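Local coordinates for protein CRISPR system CMR subunit Cmr7 1 (Sulfolobus solfataricus, PDB 2X5Q) that belongs to the CMR ribonucleoprotein complex, a CRISPR assembly of adaptive immunity against viruses and plasmids, and possibly acts there as a homodimer, at residues P15-I20 with F186-I191; G42-Q47 with I84-K89; K51-I56 with R180-I185. All coordinates share one frame; numbering follows the deposited sequence.

Contact 1: P15-I20 with F186-I191; sequences PITNSI and FNYYSI
I16 lies over one face of the F186 ring and T17 over one face of the Y188 ring, while the backbone O of F186 meets the Y188 ring at its edge, in plane. On F186 the branched carbon I16 CB sits toward the rim, 3.5 Å from CD1. I16 CG1 makes a CH-pi contact 3.8 Å from the ring centroid, and I16 CG2 lies against F186 CG. T17 CG2 makes a second, longer CH-pi contact, 4.2 Å from the centroid of the Y188 ring, the two side chains crossing at about a right angle. The Y188 hydroxyl ends at a type I turn running from T17 to I20. There N18 N donates to Y188 OH over 3.1 Å, almost straight at 176°, and E66 OE1 is a further hydrogen-bond partner of the hydroxyl. A chi1 of 74° puts T17 OG1 between the backbone N and the carbonyl carbon, where S19 N meets it at 3.0 Å in an ST turn. The loop after strand 11-15 is thus joined to the end of helix 172-185 through F186 and to strand 188-193 through Y188. With a carboxylate beside it, the phenol oxygen is probably polarised to accept the N18 N-H.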
ATOM      1  N   PRO A  15      -7.832  -6.950  12.206  1.00 24.61           N
ATOM      2  CA  PRO A  15      -8.781  -5.924  11.766  1.00 24.86           C
ATOM      3  C   PRO A  15      -9.986  -5.836  12.685  1.00 25.47           C
ATOM      4  O   PRO A  15     -10.570  -6.870  13.040  1.00 27.03           O
ATOM      5  CB  PRO A  15      -9.230  -6.401  10.366  1.00 24.89           C
ATOM      6  CG  PRO A  15      -8.247  -7.419   9.949  1.00 26.07           C
ATOM      7  CD  PRO A  15      -7.688  -8.026  11.214  1.00 25.41           C
ATOM      8  N   ILE A  16     -10.362  -4.620  13.072  1.00 25.73           N
ATOM      9  CA  ILE A  16     -11.572  -4.426  13.868  1.00 26.95           C
ATOM     10  C   ILE A  16     -12.713  -3.985  12.938  1.00 28.22           C
ATOM     11  O   ILE A  16     -12.748  -2.830  12.479  1.00 28.93           O
ATOM     12  CB  ILE A  16     -11.327  -3.400  14.987  1.00 26.94           C
ATOM     13  CG1 ILE A  16     -10.140  -3.838  15.857  1.00 26.66           C
ATOM     14  CG2 ILE A  16     -12.583  -3.194  15.854  1.00 28.18           C
ATOM     15  CD1 ILE A  16     -10.359  -5.126  16.613  1.00 27.14           C
ATOM     16  N   THR A  17     -13.619  -4.918  12.634  1.00 28.50           N
ATOM     17  CA  THR A  17     -14.776  -4.650  11.779  1.00 29.16           C
ATOM     18  C   THR A  17     -16.051  -5.046  12.493  1.00 30.08           C
ATOM     19  O   THR A  17     -15.992  -5.655  13.547  1.00 29.04           O
ATOM     20  CB  THR A  17     -14.748  -5.480  10.483  1.00 29.04           C
ATOM     21  OG1 THR A  17     -15.069  -6.836  10.792  1.00 31.67           O
ATOM     22  CG2 THR A  17     -13.395  -5.424   9.798  1.00 29.52           C
ATOM     23  N   ASN A  18     -17.204  -4.762  11.866  1.00 31.29           N
ATOM     24  CA  ASN A  18     -18.503  -5.215  12.373  1.00 33.36           C
ATOM     25  C   ASN A  18     -18.730  -6.728  12.344  1.00 34.47           C
ATOM     26  O   ASN A  18     -19.733  -7.188  12.896  1.00 36.22           O
ATOM     27  CB  ASN A  18     -19.665  -4.565  11.600  1.00 34.94           C
ATOM     28  CG  ASN A  18     -19.867  -3.108  11.955  1.00 35.52           C
ATOM     29  OD1 ASN A  18     -20.058  -2.765  13.123  1.00 35.89           O
ATOM     30  ND2 ASN A  18     -19.845  -2.241  10.943  1.00 34.96           N
ATOM     31  N   SER A  19     -17.845  -7.497  11.701  1.00 33.30           N
ATOM     32  CA  SER A  19     -18.079  -8.934  11.523  1.00 34.80           C
ATOM     33  C   SER A  19     -17.188  -9.883  12.324  1.00 34.45           C
ATOM     34  O   SER A  19     -17.364 -11.111  12.252  1.00 35.44           O
ATOM     35  CB  SER A  19     -17.997  -9.285  10.039  1.00 35.01           C
ATOM     36  OG  SER A  19     -19.014  -8.602   9.334  1.00 36.29           O
ATOM     37  N   ILE A  20     -16.244  -9.342  13.088  1.00 33.01           N
ATOM     38  CA  ILE A  20     -15.346 -10.199  13.847  1.00 33.07           C
ATOM     39  C   ILE A  20     -16.099 -10.783  15.038  1.00 35.03           C
ATOM     40  O   ILE A  20     -17.063 -10.200  15.533  1.00 35.22           O
ATOM     41  CB  ILE A  20     -14.049  -9.466  14.276  1.00 30.90           C
ATOM     42  CG1 ILE A  20     -14.314  -8.464  15.402  1.00 29.91           C
ATOM     43  CG2 ILE A  20     -13.408  -8.771  13.060  1.00 29.12           C
ATOM     44  CD1 ILE A  20     -13.063  -7.820  15.945  1.00 28.72           C
ATOM     45  N   PHE A 186     -12.506   2.949  15.194  1.00 30.58           N
ATOM     46  CA  PHE A 186     -12.450   1.860  14.216  1.00 29.52           C
ATOM     47  C   PHE A 186     -13.446   1.992  13.063  1.00 30.83           C
ATOM     48  O   PHE A 186     -14.264   1.105  12.807  1.00 31.80           O
ATOM     49  CB  PHE A 186     -12.556   0.512  14.922  1.00 28.34           C
ATOM     50  CG  PHE A 186     -11.339   0.187  15.717  1.00 26.82           C
ATOM     51  CD1 PHE A 186     -10.151  -0.114  15.081  1.00 25.26           C
ATOM     52  CD2 PHE A 186     -11.354   0.253  17.100  1.00 27.60           C
ATOM     53  CE1 PHE A 186      -9.012  -0.396  15.812  1.00 25.85           C
ATOM     54  CE2 PHE A 186     -10.216  -0.032  17.823  1.00 26.86           C
ATOM     55  CZ  PHE A 186      -9.051  -0.353  17.180  1.00 25.78           C
ATOM     56  N   ASN A 187     -13.346   3.116  12.367  1.00 31.37           N
ATOM     57  CA  ASN A 187     -13.906   3.251  11.038  1.00 31.55           C
ATOM     58  C   ASN A 187     -12.965   2.557  10.051  1.00 29.98           C
ATOM     59  O   ASN A 187     -11.760   2.429  10.307  1.00 29.52           O
ATOM     60  CB  ASN A 187     -14.039   4.712  10.652  1.00 33.02           C
ATOM     61  CG  ASN A 187     -14.748   5.528  11.688  1.00 35.66           C
ATOM     62  OD1 ASN A 187     -15.726   5.080  12.284  1.00 39.42           O
ATOM     63  ND2 ASN A 187     -14.273   6.752  11.904  1.00 36.08           N
ATOM     64  N   TYR A 188     -13.516   2.106   8.934  1.00 29.37           N
ATOM     65  CA  TYR A 188     -12.751   1.374   7.938  1.00 27.76           C
ATOM     66  C   TYR A 188     -13.457   1.395   6.586  1.00 28.15           C
ATOM     67  O   TYR A 188     -14.612   1.833   6.463  1.00 28.12           O
ATOM     68  CB  TYR A 188     -12.499  -0.074   8.391  1.00 26.99           C
ATOM     69  CG  TYR A 188     -13.761  -0.908   8.611  1.00 27.07           C
ATOM     70  CD1 TYR A 188     -14.213  -1.788   7.646  1.00 28.36           C
ATOM     71  CD2 TYR A 188     -14.493  -0.806   9.785  1.00 27.86           C
ATOM     72  CE1 TYR A 188     -15.377  -2.556   7.838  1.00 28.54           C
ATOM     73  CE2 TYR A 188     -15.642  -1.571   9.997  1.00 28.67           C
ATOM     74  CZ  TYR A 188     -16.077  -2.440   9.016  1.00 29.23           C
ATOM     75  OH  TYR A 188     -17.216  -3.178   9.206  1.00 29.83           O
ATOM     76  N   TYR A 189     -12.727   0.961   5.563  1.00 27.48           N
ATOM     77  CA  TYR A 189     -13.263   0.867   4.211  1.00 27.75           C
ATOM     78  C   TYR A 189     -13.416  -0.608   3.871  1.00 27.38           C
ATOM     79  O   TYR A 189     -12.481  -1.394   4.043  1.00 26.22           O
ATOM     80  CB  TYR A 189     -12.346   1.575   3.210  1.00 27.58           C
ATOM     81  CG  TYR A 189     -12.494   3.074   3.260  1.00 28.71           C
ATOM     82  CD1 TYR A 189     -13.239   3.746   2.305  1.00 28.94           C
ATOM     83  CD2 TYR A 189     -11.904   3.820   4.286  1.00 28.64           C
ATOM     84  CE1 TYR A 189     -13.393   5.127   2.359  1.00 30.78           C
ATOM     85  CE2 TYR A 189     -12.052   5.201   4.339  1.00 30.76           C
ATOM     86  CZ  TYR A 189     -12.795   5.837   3.378  1.00 31.03           C
ATOM     87  OH  TYR A 189     -12.955   7.181   3.433  1.00 34.31           O
ATOM     88  N   SER A 190     -14.618  -0.996   3.468  1.00 28.34           N
ATOM     89  CA  SER A 190     -14.849  -2.366   3.030  1.00 28.51           C
ATOM     90  C   SER A 190     -15.100  -2.363   1.542  1.00 28.94           C
ATOM     91  O   SER A 190     -15.645  -1.401   0.996  1.00 30.03           O
ATOM     92  CB  SER A 190     -16.009  -3.022   3.776  1.00 29.94           C
ATOM     93  OG  SER A 190     -17.246  -2.599   3.297  1.00 30.81           O
ATOM     94  N   ILE A 191     -14.674  -3.433   0.890  1.00 28.38           N
ATOM     95  CA  ILE A 191     -14.783  -3.559  -0.549  1.00 29.38           C
ATOM     96  C   ILE A 191     -15.739  -4.700  -0.852  1.00 30.75           C
ATOM     97  O   ILE A 191     -15.713  -5.737  -0.183  1.00 30.90           O
ATOM     98  CB  ILE A 191     -13.393  -3.751  -1.200  1.00 28.54           C
ATOM     99  CG1 ILE A 191     -13.497  -3.822  -2.725  1.00 29.25           C
ATOM    100  CG2 ILE A 191     -12.662  -4.965  -0.620  1.00 28.55           C
ATOM    101  CD1 ILE A 191     -12.158  -3.593  -3.415  1.00 28.06           C
TER

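Contact 2: G42-Q47 with I84-K89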
ATOM      1  N   GLY A  42       1.180 -13.430  25.722  1.00 37.66           N
ATOM      2  CA  GLY A  42       2.138 -12.781  24.829  1.00 36.74           C
ATOM      3  C   GLY A  42       2.193 -11.286  25.079  1.00 35.80           C
ATOM      4  O   GLY A  42       1.305 -10.737  25.736  1.00 35.73           O
ATOM      5  N   GLN A  43       3.237 -10.631  24.569  1.00 35.23           N
ATOM      6  CA  GLN A  43       3.396  -9.181  24.699  1.00 34.52           C
ATOM      7  C   GLN A  43       2.811  -8.541  23.451  1.00 31.59           C
ATOM      8  O   GLN A  43       3.295  -8.758  22.351  1.00 30.62           O
ATOM      9  CB  GLN A  43       4.869  -8.757  24.938  1.00 35.81           C
ATOM     10  CG  GLN A  43       5.886  -9.017  23.794  1.00 37.92           C
ATOM     11  CD  GLN A  43       7.357  -8.832  24.226  1.00 40.04           C
ATOM     12  OE1 GLN A  43       8.135  -9.800  24.293  1.00 44.15           O
ATOM     13  NE2 GLN A  43       7.732  -7.591  24.535  1.00 43.89           N
ATOM     14  N   HIS A  44       1.737  -7.780  23.639  1.00 30.11           N
ATOM     15  CA  HIS A  44       0.998  -7.173  22.531  1.00 28.24           C
ATOM     16  C   HIS A  44       1.458  -5.733  22.326  1.00 27.57           C
ATOM     17  O   HIS A  44       1.642  -4.991  23.291  1.00 27.32           O
ATOM     18  CB  HIS A  44      -0.498  -7.185  22.840  1.00 27.66           C
ATOM     19  CG  HIS A  44      -1.009  -8.512  23.319  1.00 28.07           C
ATOM     20  ND1 HIS A  44      -0.820  -9.682  22.614  1.00 27.54           N
ATOM     21  CD2 HIS A  44      -1.717  -8.851  24.427  1.00 27.83           C
ATOM     22  CE1 HIS A  44      -1.384 -10.686  23.264  1.00 29.66           C
ATOM     23  NE2 HIS A  44      -1.942 -10.208  24.365  1.00 29.34           N
ATOM     24  N   VAL A  45       1.621  -5.337  21.065  1.00 26.58           N
ATOM     25  CA  VAL A  45       1.973  -3.964  20.721  1.00 26.04           C
ATOM     26  C   VAL A  45       0.838  -3.019  21.069  1.00 26.19           C
ATOM     27  O   VAL A  45       1.057  -1.991  21.724  1.00 26.38           O
ATOM     28  CB  VAL A  45       2.351  -3.856  19.231  1.00 25.35           C
ATOM     29  CG1 VAL A  45       2.255  -2.419  18.729  1.00 23.36           C
ATOM     30  CG2 VAL A  45       3.762  -4.469  18.992  1.00 26.01           C
ATOM     31  N   SER A  46      -0.379  -3.355  20.625  1.00 25.72           N
ATOM     32  CA  SER A  46      -1.572  -2.624  21.041  1.00 25.58           C
ATOM     33  C   SER A  46      -1.862  -2.920  22.505  1.00 27.12           C
ATOM     34  O   SER A  46      -1.748  -4.065  22.955  1.00 27.30           O
ATOM     35  CB  SER A  46      -2.770  -2.980  20.176  1.00 25.03           C
ATOM     36  OG  SER A  46      -2.524  -2.674  18.816  1.00 23.05           O
ATOM     37  N   GLN A  47      -2.233  -1.877  23.245  1.00 27.92           N
ATOM     38  CA  GLN A  47      -2.317  -1.940  24.702  1.00 29.32           C
ATOM     39  C   GLN A  47      -3.571  -1.241  25.216  1.00 29.50           C
ATOM     40  O   GLN A  47      -4.017  -0.257  24.636  1.00 29.21           O
ATOM     41  CB  GLN A  47      -1.066  -1.289  25.325  1.00 30.78           C
ATOM     42  CG  GLN A  47       0.235  -2.110  25.131  1.00 32.03           C
ATOM     43  CD  GLN A  47       1.509  -1.270  25.226  1.00 33.86           C
ATOM     44  OE1 GLN A  47       1.674  -0.482  26.169  1.00 40.63           O
ATOM     45  NE2 GLN A  47       2.422  -1.441  24.256  1.00 33.36           N
ATOM     46  N   ILE A  84      -5.627  -3.793  15.669  1.00 22.69           N
ATOM     47  CA  ILE A  84      -4.669  -3.841  16.756  1.00 23.03           C
ATOM     48  C   ILE A  84      -3.618  -4.850  16.371  1.00 23.17           C
ATOM     49  O   ILE A  84      -3.850  -5.714  15.508  1.00 22.84           O
ATOM     50  CB  ILE A  84      -5.320  -4.181  18.113  1.00 23.57           C
ATOM     51  CG1 ILE A  84      -6.119  -5.488  18.054  1.00 22.70           C
ATOM     52  CG2 ILE A  84      -6.199  -3.009  18.582  1.00 23.44           C
ATOM     53  CD1 ILE A  84      -6.593  -5.941  19.412  1.00 25.27           C
ATOM     54  N   LEU A  85      -2.456  -4.713  16.999  1.00 23.48           N
ATOM     55  CA  LEU A  85      -1.379  -5.641  16.825  1.00 23.61           C
ATOM     56  C   LEU A  85      -1.215  -6.383  18.135  1.00 24.21           C
ATOM     57  O   LEU A  85      -1.018  -5.768  19.198  1.00 25.04           O
ATOM     58  CB  LEU A  85      -0.089  -4.917  16.467  1.00 24.14           C
ATOM     59  CG  LEU A  85       0.006  -4.340  15.059  1.00 25.04           C
ATOM     60  CD1 LEU A  85       1.171  -3.357  14.991  1.00 24.52           C
ATOM     61  CD2 LEU A  85       0.141  -5.457  13.992  1.00 24.33           C
ATOM     62  N   ILE A  86      -1.313  -7.704  18.061  1.00 23.79           N
ATOM     63  CA  ILE A  86      -1.250  -8.552  19.237  1.00 24.64           C
ATOM     64  C   ILE A  86      -0.326  -9.719  18.962  1.00 25.18           C
ATOM     65  O   ILE A  86      -0.144 -10.090  17.813  1.00 23.62           O
ATOM     66  CB  ILE A  86      -2.645  -9.062  19.634  1.00 25.37           C
ATOM     67  CG1 ILE A  86      -3.265  -9.941  18.526  1.00 25.49           C
ATOM     68  CG2 ILE A  86      -3.569  -7.853  19.975  1.00 23.33           C
ATOM     69  CD1 ILE A  86      -4.649 -10.460  18.865  1.00 25.75           C
ATOM     70  N   SER A  87       0.264 -10.282  20.017  1.00 26.09           N
ATOM     71  CA  SER A  87       1.071 -11.491  19.877  1.00 27.67           C
ATOM     72  C   SER A  87       0.189 -12.678  19.510  1.00 28.26           C
ATOM     73  O   SER A  87      -0.751 -13.038  20.236  1.00 28.01           O
ATOM     74  CB  SER A  87       1.865 -11.799  21.144  1.00 28.68           C
ATOM     75  OG  SER A  87       2.444 -13.078  21.036  1.00 29.77           O
ATOM     76  N   GLY A  88       0.515 -13.296  18.385  1.00 28.73           N
ATOM     77  CA  GLY A  88      -0.346 -14.321  17.829  1.00 29.99           C
ATOM     78  C   GLY A  88      -0.018 -14.625  16.389  1.00 30.12           C
ATOM     79  O   GLY A  88       1.042 -14.245  15.879  1.00 29.83           O
ATOM     80  N   LYS A  89      -0.932 -15.322  15.726  1.00 31.30           N
ATOM     81  CA  LYS A  89      -0.699 -15.738  14.357  1.00 31.53           C
ATOM     82  C   LYS A  89      -1.994 -16.007  13.600  1.00 31.97           C
ATOM     83  O   LYS A  89      -3.018 -16.308  14.191  1.00 32.05           O
ATOM     84  CB  LYS A  89       0.189 -16.977  14.346  1.00 33.70           C
ATOM     85  CG  LYS A  89      -0.428 -18.211  14.966  1.00 35.47           C
ATOM     86  CD  LYS A  89       0.587 -19.363  15.071  1.00 37.33           C
ATOM     87  CE  LYS A  89       0.687 -20.170  13.791  1.00 38.95           C
ATOM     88  NZ  LYS A  89       1.519 -21.421  13.970  1.00 40.97           N
TER
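H44, V45 and S46 lie against I84-S87 where the chain leaves the mixed sheet and turns a corner at S87 into the four-stranded antiparallel sheet. The two backbones run roughly antiparallel, yet the 42-47 side is a loop, and much of its pairing is done by side chains. The tight part is around S46. Its N donates to L85 O at 2.9 Å, and its OG accepts from L85 N at 2.7 Å, so one serine takes up both polar backbone atoms of L85. The S46 chi1 of -60° sets OG beside its own backbone N, and both atoms are thereby placed to meet L85, OG taking the N-H; the same oxygen is hydrogen-bonded to N55 O. Packing is close beside it, with S46 CB only 3.5 Å from I84 CB. V45 and L85 lie side by side and point the same way, their CB atoms 3.8 Å apart; I118 and F120 of strand 117-123 pack on this pair.

The other end is looser and more open to solvent. Q43 is exposed and its CB points away from the strand, although its backbone O still approaches S87 CB, while partly exposed G42 touches S87 OG through CA at 3.8 Å. S87 OG is instead held by N39 and E9. Between the two ends stands the H44 ring, with G42 O above the centre of one face. At its edge, S87 N donates to H44 ND1 over 2.9 Å, the nitrogen lying 5° from the imidazole plane.

Contact 3: K51-I56 with R180-I185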
ATOM      1  N   LYS A  51      -6.286   4.731  30.605  1.00 37.00           N
ATOM      2  CA  LYS A  51      -6.555   5.863  29.698  1.00 37.25           C
ATOM      3  C   LYS A  51      -7.206   5.450  28.379  1.00 35.86           C
ATOM      4  O   LYS A  51      -7.559   6.315  27.565  1.00 36.74           O
ATOM      5  CB  LYS A  51      -5.262   6.621  29.399  1.00 37.72           C
ATOM      6  CG  LYS A  51      -4.402   6.952  30.610  1.00 40.73           C
ATOM      7  CD  LYS A  51      -5.143   7.820  31.612  1.00 44.06           C
ATOM      8  CE  LYS A  51      -4.282   8.079  32.840  1.00 46.24           C
ATOM      9  NZ  LYS A  51      -5.121   8.443  34.011  1.00 48.81           N
ATOM     10  N   GLY A  52      -7.329   4.139  28.156  1.00 34.53           N
ATOM     11  CA  GLY A  52      -8.033   3.582  27.011  1.00 32.78           C
ATOM     12  C   GLY A  52      -7.165   2.651  26.177  1.00 31.17           C
ATOM     13  O   GLY A  52      -6.260   1.993  26.687  1.00 30.93           O
ATOM     14  N   LEU A  53      -7.448   2.626  24.880  1.00 29.73           N
ATOM     15  CA  LEU A  53      -6.764   1.773  23.919  1.00 28.16           C
ATOM     16  C   LEU A  53      -5.622   2.545  23.249  1.00 27.72           C
ATOM     17  O   LEU A  53      -5.757   3.748  22.960  1.00 27.70           O
ATOM     18  CB  LEU A  53      -7.783   1.318  22.863  1.00 27.74           C
ATOM     19  CG  LEU A  53      -7.339   0.339  21.774  1.00 26.35           C
ATOM     20  CD1 LEU A  53      -6.720  -0.905  22.394  1.00 25.70           C
ATOM     21  CD2 LEU A  53      -8.555  -0.010  20.891  1.00 26.59           C
ATOM     22  N   HIS A  54      -4.505   1.858  23.008  1.00 27.32           N
ATOM     23  CA  HIS A  54      -3.283   2.481  22.472  1.00 27.31           C
ATOM     24  C   HIS A  54      -2.623   1.650  21.393  1.00 25.85           C
ATOM     25  O   HIS A  54      -2.730   0.431  21.393  1.00 25.52           O
ATOM     26  CB  HIS A  54      -2.250   2.712  23.582  1.00 28.07           C
ATOM     27  CG  HIS A  54      -2.766   3.508  24.736  1.00 30.58           C
ATOM     28  ND1 HIS A  54      -2.932   4.875  24.682  1.00 29.62           N
ATOM     29  CD2 HIS A  54      -3.154   3.129  25.977  1.00 31.45           C
ATOM     30  CE1 HIS A  54      -3.420   5.300  25.833  1.00 32.64           C
ATOM     31  NE2 HIS A  54      -3.556   4.262  26.639  1.00 32.63           N
ATOM     32  N   ASN A  55      -1.878   2.336  20.523  1.00 25.95           N
ATOM     33  CA  ASN A  55      -1.081   1.719  19.458  1.00 25.71           C
ATOM     34  C   ASN A  55      -1.923   0.969  18.442  1.00 24.78           C
ATOM     35  O   ASN A  55      -1.799  -0.259  18.285  1.00 25.16           O
ATOM     36  CB  ASN A  55       0.014   0.797  20.010  1.00 25.70           C
ATOM     37  CG  ASN A  55       0.975   1.512  20.906  1.00 27.96           C
ATOM     38  OD1 ASN A  55       1.356   2.651  20.623  1.00 27.72           O
ATOM     39  ND2 ASN A  55       1.378   0.857  22.007  1.00 27.22           N
ATOM     40  N   ILE A  56      -2.759   1.725  17.750  1.00 25.02           N
ATOM     41  CA  ILE A  56      -3.638   1.198  16.729  1.00 24.67           C
ATOM     42  C   ILE A  56      -2.975   1.383  15.361  1.00 24.57           C
ATOM     43  O   ILE A  56      -2.528   2.472  15.029  1.00 24.93           O
ATOM     44  CB  ILE A  56      -5.006   1.919  16.733  1.00 25.79           C
ATOM     45  CG1 ILE A  56      -5.784   1.629  18.023  1.00 27.15           C
ATOM     46  CG2 ILE A  56      -5.868   1.473  15.530  1.00 24.16           C
ATOM     47  CD1 ILE A  56      -5.751   2.727  19.023  1.00 28.76           C
ATOM     48  N   ARG A 180     -15.889   3.884  24.311  1.00 39.01           N
ATOM     49  CA  ARG A 180     -15.879   5.106  23.523  1.00 39.86           C
ATOM     50  C   ARG A 180     -14.731   5.091  22.512  1.00 37.58           C
ATOM     51  O   ARG A 180     -14.954   5.360  21.329  1.00 37.39           O
ATOM     52  CB  ARG A 180     -15.818   6.349  24.403  1.00 41.95           C
ATOM     53  CG  ARG A 180     -17.122   6.606  25.154  1.00 44.58           C
ATOM     54  CD  ARG A 180     -17.197   8.042  25.633  1.00 49.10           C
ATOM     55  NE  ARG A 180     -16.110   8.404  26.546  1.00 49.85           N
ATOM     56  CZ  ARG A 180     -16.065   8.097  27.843  1.00 50.88           C
ATOM     57  NH1 ARG A 180     -17.042   7.391  28.416  1.00 52.18           N
ATOM     58  NH2 ARG A 180     -15.039   8.509  28.581  1.00 50.55           N
ATOM     59  N   ASP A 181     -13.523   4.763  22.973  1.00 35.40           N
ATOM     60  CA  ASP A 181     -12.355   4.609  22.088  1.00 33.63           C
ATOM     61  C   ASP A 181     -12.672   3.725  20.878  1.00 32.52           C
ATOM     62  O   ASP A 181     -12.438   4.115  19.723  1.00 32.42           O
ATOM     63  CB  ASP A 181     -11.176   3.984  22.851  1.00 32.26           C
ATOM     64  CG  ASP A 181     -10.414   4.986  23.699  1.00 33.38           C
ATOM     65  OD1 ASP A 181     -10.847   6.153  23.797  1.00 36.24           O
ATOM     66  OD2 ASP A 181      -9.377   4.602  24.280  1.00 32.13           O
ATOM     67  N   VAL A 182     -13.202   2.535  21.144  1.00 31.68           N
ATOM     68  CA  VAL A 182     -13.507   1.579  20.073  1.00 31.17           C
ATOM     69  C   VAL A 182     -14.492   2.166  19.071  1.00 32.84           C
ATOM     70  O   VAL A 182     -14.284   2.063  17.863  1.00 32.69           O
ATOM     71  CB  VAL A 182     -13.999   0.227  20.639  1.00 30.98           C
ATOM     72  CG1 VAL A 182     -14.577  -0.654  19.554  1.00 30.08           C
ATOM     73  CG2 VAL A 182     -12.836  -0.494  21.337  1.00 28.15           C
ATOM     74  N   GLU A 183     -15.538   2.820  19.564  1.00 35.07           N
ATOM     75  CA  GLU A 183     -16.530   3.409  18.685  1.00 36.87           C
ATOM     76  C   GLU A 183     -15.973   4.600  17.885  1.00 36.77           C
ATOM     77  O   GLU A 183     -16.283   4.737  16.707  1.00 35.88           O
ATOM     78  CB  GLU A 183     -17.784   3.808  19.479  1.00 39.40           C
ATOM     79  CG  GLU A 183     -18.935   4.327  18.622  1.00 42.65           C
ATOM     80  CD  GLU A 183     -19.259   3.450  17.416  1.00 44.33           C
ATOM     81  OE1 GLU A 183     -18.982   2.226  17.435  1.00 45.62           O
ATOM     82  OE2 GLU A 183     -19.789   3.999  16.434  1.00 46.36           O
ATOM     83  N   GLU A 184     -15.127   5.416  18.519  1.00 37.14           N
ATOM     84  CA  GLU A 184     -14.471   6.557  17.864  1.00 38.37           C
ATOM     85  C   GLU A 184     -13.515   6.146  16.761  1.00 35.91           C
ATOM     86  O   GLU A 184     -13.515   6.714  15.675  1.00 35.85           O
ATOM     87  CB  GLU A 184     -13.648   7.378  18.870  1.00 39.36           C
ATOM     88  CG  GLU A 184     -14.436   8.320  19.743  1.00 44.34           C
ATOM     89  CD  GLU A 184     -13.642   8.843  20.954  1.00 44.84           C
ATOM     90  OE1 GLU A 184     -12.455   8.452  21.169  1.00 47.78           O
ATOM     91  OE2 GLU A 184     -14.227   9.635  21.721  1.00 49.03           O
ATOM     92  N   ILE A 185     -12.656   5.189  17.076  1.00 34.03           N
ATOM     93  CA  ILE A 185     -11.492   4.898  16.248  1.00 32.56           C
ATOM     94  C   ILE A 185     -11.764   4.037  15.026  1.00 30.96           C
ATOM     95  O   ILE A 185     -11.273   4.334  13.952  1.00 29.66           O
ATOM     96  CB  ILE A 185     -10.384   4.191  17.084  1.00 31.46           C
ATOM     97  CG1 ILE A 185      -9.853   5.133  18.159  1.00 33.12           C
ATOM     98  CG2 ILE A 185      -9.234   3.711  16.205  1.00 30.07           C
ATOM     99  CD1 ILE A 185      -9.171   4.377  19.273  1.00 32.15           C
TER
HETATM  100  O   HOH W   1      -6.919   5.905  23.621  1.00 70.19           O
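L53 and I56 of strand 52-60 face D181 and I185 of helix 172-185, a helix packed on the mixed sheet, with the short strand and helix axes 8.2 Å apart and inclined at 49°. D181 supplies the polar link. Its chi1 of -80° sets CG anti to the carbonyl carbon, and the carboxylate projects from the helix to the start of the strand. OD2 accepts from L53 N at 2.8 Å, met nearly along its C-O bond. A water also donates to D181 OD2, at 2.9 Å. The other oxygen, OD1, forms a salt bridge with K177 one turn earlier in the helix; this lysine also bonds to K51 O, and together the two charged side chains hold K51 and L53, on the two sides of G52. The CA of G52 is 3.2 Å from D181 OD2. A CB there would point at that oxygen and, at these backbone angles, press on the carbonyl O of K51, which calls for glycine.

The apolar contacts start at L53 itself, whose CD2 touches V182 CG2 only loosely at 4.3 Å, and continue at I56. N55 and I56 form a G1 beta bulge opposite I109. The I56 and I185 side chains reach toward each other tip to tip: with I56 chi2 at 102°, away from any staggered position, and I185 chi2 near anti, CD1 of I56 meets CD1 of I185 at 3.8 Å.

Overall arrangement
Contacts 2 and 3 both reach the mixed sheet, through its neighbouring strands 80-86 and 52-60; their centres are about 15 Å apart and their segments alternate along the chain. Q47 and H54 pair through their backbones between them. Contact 1 closes a loop of 165 residues in which both others are nested. Its centre lies about 14 Å from that of contact 3 and about 18 Å from that of contact 2, on the opposite side of the chain's centre from the latter. F186, which follows helix 172-185, joins all three: its ring packs on L53 and I56 of contact 3 and on I84 of contact 2. The C-terminal helix and strand are thereby tied to strands from the first half of the chain.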